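Vanadium-dependent haloperoxidase (Zobellia galactanivorans, PDB 4CIT) is a bacterial vanadium-dependent iodoperoxidase, which probably uses hydrogen peroxide to oxidise iodide at a vanadate cofactor held in a mainly helical fold. Local coordinates at residues Glu32-Thr37 with Met139-Lys144. Sequence-based numbering, arbitrary orientation. Where two conformers were deposited one is given.
Sequences EPINIT and MVWEGK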
ATOM      1  N   GLU A  32     -16.840 -31.070  14.046  1.00 18.40           N
ATOM      2  CA  GLU A  32     -15.467 -31.066  13.703  1.00 16.73           C
ATOM      3  C   GLU A  32     -14.815 -29.700  13.946  1.00 17.89           C
ATOM      4  O   GLU A  32     -15.492 -28.680  13.855  1.00 18.45           O
ATOM      5  CB  GLU A  32     -15.375 -31.444  12.244  1.00 16.71           C
ATOM      6  CG  GLU A  32     -15.751 -32.883  12.015  1.00 16.47           C
ATOM      7  CD  GLU A  32     -15.736 -33.314  10.541  1.00 18.84           C
ATOM      8  OE1 GLU A  32     -15.647 -32.413   9.684  1.00 20.76           O
ATOM      9  OE2 GLU A  32     -15.802 -34.551  10.205  1.00 17.29           O
ATOM     10  N   PRO A  33     -13.530 -29.694  14.302  1.00 18.89           N
ATOM     11  CA  PRO A  33     -12.882 -28.382  14.461  1.00 20.16           C
ATOM     12  C   PRO A  33     -12.679 -27.744  13.097  1.00 20.11           C
ATOM     13  O   PRO A  33     -12.620 -28.436  12.053  1.00 16.78           O
ATOM     14  CB  PRO A  33     -11.526 -28.731  15.057  1.00 24.86           C
ATOM     15  CG  PRO A  33     -11.227 -30.139  14.607  1.00 24.23           C
ATOM     16  CD  PRO A  33     -12.581 -30.816  14.487  1.00 21.86           C
ATOM     17  N   ILE A  34     -12.632 -26.415  13.076  1.00 17.75           N
ATOM     18  CA  ILE A  34     -12.393 -25.702  11.810  1.00 17.56           C
ATOM     19  C   ILE A  34     -11.006 -25.134  11.928  1.00 19.91           C
ATOM     20  O   ILE A  34     -10.716 -24.382  12.889  1.00 19.83           O
ATOM     21  CB  ILE A  34     -13.418 -24.618  11.533  1.00 18.59           C
ATOM     22  CG1 ILE A  34     -14.797 -25.239  11.327  1.00 18.06           C
ATOM     23  CG2 ILE A  34     -12.988 -23.735  10.336  1.00 19.51           C
ATOM     24  CD1 ILE A  34     -15.959 -24.284  11.296  1.00 17.64           C
ATOM     25  N   ASN A  35     -10.124 -25.534  11.006  1.00 17.30           N
ATOM     26  CA  ASN A  35      -8.713 -25.109  11.036  0.70 18.92           C
ATOM     27  C   ASN A  35      -8.573 -23.929  10.105  1.00 18.57           C
ATOM     28  O   ASN A  35      -8.721 -24.080   8.887  1.00 17.88           O
ATOM     29  CB  ASN A  35      -7.711 -26.210  10.580  0.70 23.96           C
ATOM     30  CG  ASN A  35      -6.215 -25.769  10.686  0.70 26.21           C
ATOM     31  OD1 ASN A  35      -5.788 -25.046  11.618  0.70 29.02           O
ATOM     32  ND2 ASN A  35      -5.423 -26.155   9.667  0.70 27.54           N
ATOM     33  N   ILE A  36      -8.303 -22.771  10.678  1.00 16.09           N
ATOM     34  CA  ILE A  36      -8.159 -21.557   9.923  1.00 16.22           C
ATOM     35  C   ILE A  36      -6.658 -21.353   9.838  1.00 17.83           C
ATOM     36  O   ILE A  36      -5.950 -21.460  10.811  1.00 20.76           O
ATOM     37  CB  ILE A  36      -8.791 -20.379  10.673  1.00 15.93           C
ATOM     38  CG1 ILE A  36     -10.264 -20.572  10.843  1.00 15.45           C
ATOM     39  CG2 ILE A  36      -8.526 -19.073   9.893  1.00 17.33           C
ATOM     40  CD1 ILE A  36     -11.044 -20.715   9.567  1.00 16.24           C
ATOM     41  N   THR A  37      -6.148 -21.061   8.658  1.00 18.21           N
ATOM     42  CA  THR A  37      -4.708 -20.840   8.533  1.00 18.27           C
ATOM     43  C   THR A  37      -4.439 -19.432   7.925  1.00 15.74           C
ATOM     44  O   THR A  37      -5.341 -18.761   7.424  1.00 15.69           O
ATOM     45  CB  THR A  37      -4.060 -21.848   7.592  1.00 22.14           C
ATOM     46  OG1 THR A  37      -4.728 -21.734   6.339  1.00 23.54           O
ATOM     47  CG2 THR A  37      -4.102 -23.290   8.235  1.00 26.38           C
ATOM     48  N   MET A 139     -19.468 -22.321   3.000  1.00 13.05           N
ATOM     49  CA  MET A 139     -20.141 -23.600   2.746  1.00 14.26           C
ATOM     50  C   MET A 139     -19.387 -24.756   3.369  1.00 13.73           C
ATOM     51  O   MET A 139     -19.986 -25.663   3.992  1.00 15.66           O
ATOM     52  CB  MET A 139     -20.342 -23.801   1.183  1.00 15.98           C
ATOM     53  CG  MET A 139     -21.002 -25.081   0.878  1.00 21.01           C
ATOM     54  SD  MET A 139     -21.017 -25.336  -0.998  1.00 26.56           S
ATOM     55  CE  MET A 139     -22.103 -24.048  -1.314  1.00 24.85           C
ATOM     56  N   VAL A 140     -18.044 -24.736   3.338  1.00 13.74           N
ATOM     57  CA  VAL A 140     -17.277 -25.819   3.901  1.00 15.82           C
ATOM     58  C   VAL A 140     -17.338 -25.711   5.417  1.00 16.27           C
ATOM     59  O   VAL A 140     -17.486 -26.706   6.142  1.00 16.23           O
ATOM     60  CB  VAL A 140     -15.812 -25.727   3.464  1.00 18.78           C
ATOM     61  CG1 VAL A 140     -14.956 -26.722   4.284  1.00 20.56           C
ATOM     62  CG2 VAL A 140     -15.735 -26.095   2.003  1.00 21.24           C
ATOM     63  N   TRP A 141     -17.208 -24.481   5.933  1.00 12.64           N
ATOM     64  CA  TRP A 141     -17.195 -24.341   7.390  1.00 13.21           C
ATOM     65  C   TRP A 141     -18.518 -24.762   8.009  1.00 12.20           C
ATOM     66  O   TRP A 141     -18.509 -25.446   9.068  1.00 14.86           O
ATOM     67  CB  TRP A 141     -16.936 -22.867   7.752  1.00 13.48           C
ATOM     68  CG  TRP A 141     -15.567 -22.390   7.454  1.00 14.80           C
ATOM     69  CD1 TRP A 141     -14.449 -23.118   7.292  1.00 14.65           C
ATOM     70  CD2 TRP A 141     -15.182 -20.982   7.239  1.00 14.37           C
ATOM     71  NE1 TRP A 141     -13.367 -22.261   6.968  1.00 18.22           N
ATOM     72  CE2 TRP A 141     -13.800 -20.965   6.947  1.00 14.96           C
ATOM     73  CE3 TRP A 141     -15.890 -19.787   7.235  1.00 13.45           C
ATOM     74  CZ2 TRP A 141     -13.091 -19.765   6.724  1.00 15.18           C
ATOM     75  CZ3 TRP A 141     -15.171 -18.559   7.039  1.00 14.94           C
ATOM     76  CH2 TRP A 141     -13.783 -18.587   6.760  1.00 12.94           C
ATOM     77  N   GLU A 142     -19.601 -24.297   7.409  1.00 13.61           N
ATOM     78  CA  GLU A 142     -20.981 -24.522   7.862  1.00 16.02           C
ATOM     79  C   GLU A 142     -21.239 -25.996   7.787  1.00 18.00           C
ATOM     80  O   GLU A 142     -21.896 -26.566   8.694  1.00 15.97           O
ATOM     81  CB  GLU A 142     -22.062 -23.796   7.050  1.00 20.35           C
ATOM     82  CG  GLU A 142     -23.427 -23.837   7.720  1.00 26.71           C
ATOM     83  CD  GLU A 142     -24.556 -23.302   6.847  1.00 39.85           C
ATOM     84  OE1 GLU A 142     -24.310 -22.487   5.922  1.00 48.74           O
ATOM     85  OE2 GLU A 142     -25.718 -23.667   7.107  1.00 52.22           O
ATOM     86  N   GLY A 143     -20.701 -26.623   6.763  1.00 16.06           N
ATOM     87  CA  GLY A 143     -20.804 -28.070   6.628  1.00 19.73           C
ATOM     88  C   GLY A 143     -20.118 -28.924   7.663  1.00 19.38           C
ATOM     89  O   GLY A 143     -20.620 -30.009   7.971  1.00 23.18           O
ATOM     90  N   LYS A 144     -18.990 -28.483   8.204  1.00 15.44           N
ATOM     91  CA  LYS A 144     -18.205 -29.213   9.142  1.00 17.41           C
ATOM     92  C   LYS A 144     -18.702 -29.023  10.573  1.00 15.75           C
ATOM     93  O   LYS A 144     -18.644 -29.935  11.367  1.00 14.54           O
ATOM     94  CB  LYS A 144     -16.775 -28.652   9.187  1.00 18.53           C
ATOM     95  CG  LYS A 144     -15.952 -28.868   7.967  1.00 23.10           C
ATOM     96  CD  LYS A 144     -14.509 -28.472   8.267  1.00 20.52           C
ATOM     97  CE  LYS A 144     -13.825 -29.505   9.171  1.00 22.80           C
ATOM     98  NZ  LYS A 144     -12.387 -29.466   8.785  1.00 27.22           N
TER
HETATM   99  O   HOH W   1     -11.385 -30.885  10.940  1.00 30.83           O
HETATM  100  O   HOH W   2     -11.143 -26.989   8.644  1.00 17.89           O
HETATM  101  O   HOH W   3     -10.704 -23.571   6.781  1.00 24.60           O
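Glu-32 and Lys-144 bring the backbones closest, CA to CA 5.6 Å, where the extended N-terminal loop 32-37 passes the last turn of helix 128-144 and a weak hydrogen bond runs from Glu-32 N to Lys-144 O. In this mainly helical, PAP2-superfamily vanadium haloperoxidase the loop leads into helix 38-55, and the contact lies at the periphery, its centre about 31 Å from that of the chain. Ile-34 and Ile-36 both meet the indole of Trp-141 obliquely. Ile-34 CG2 lies 3.4 Å from Trp-141 CD1, while its CD1 reaches back to the Trp-141 carbonyl O and CB. Ile-36, with CD1 turned back by a chi2 of -59°, sets that methyl 3.6 Å from Trp-141 CZ2. Leu-110 of helix 108-123 and Phe-149 of helix 146-167 also touch the Trp-141 side chain. An alanine in place of Trp-141 would probably open a gap beside both isoleucines and deprive the water between NE1 and Asn-35 O of the NE1 donor. Lys-144 bends at chi3 (73°), and its CE packs 3.3 Å from Pro-33 O and 3.5 Å from Glu-32 OE1. Lys-144 NZ, 4.5 Å from Glu-32 OE1, is too far for a salt bridge and donates to two waters: one in turn donates to Pro-33 O, and the other accepts from Asn-35 N at 3.0 Å.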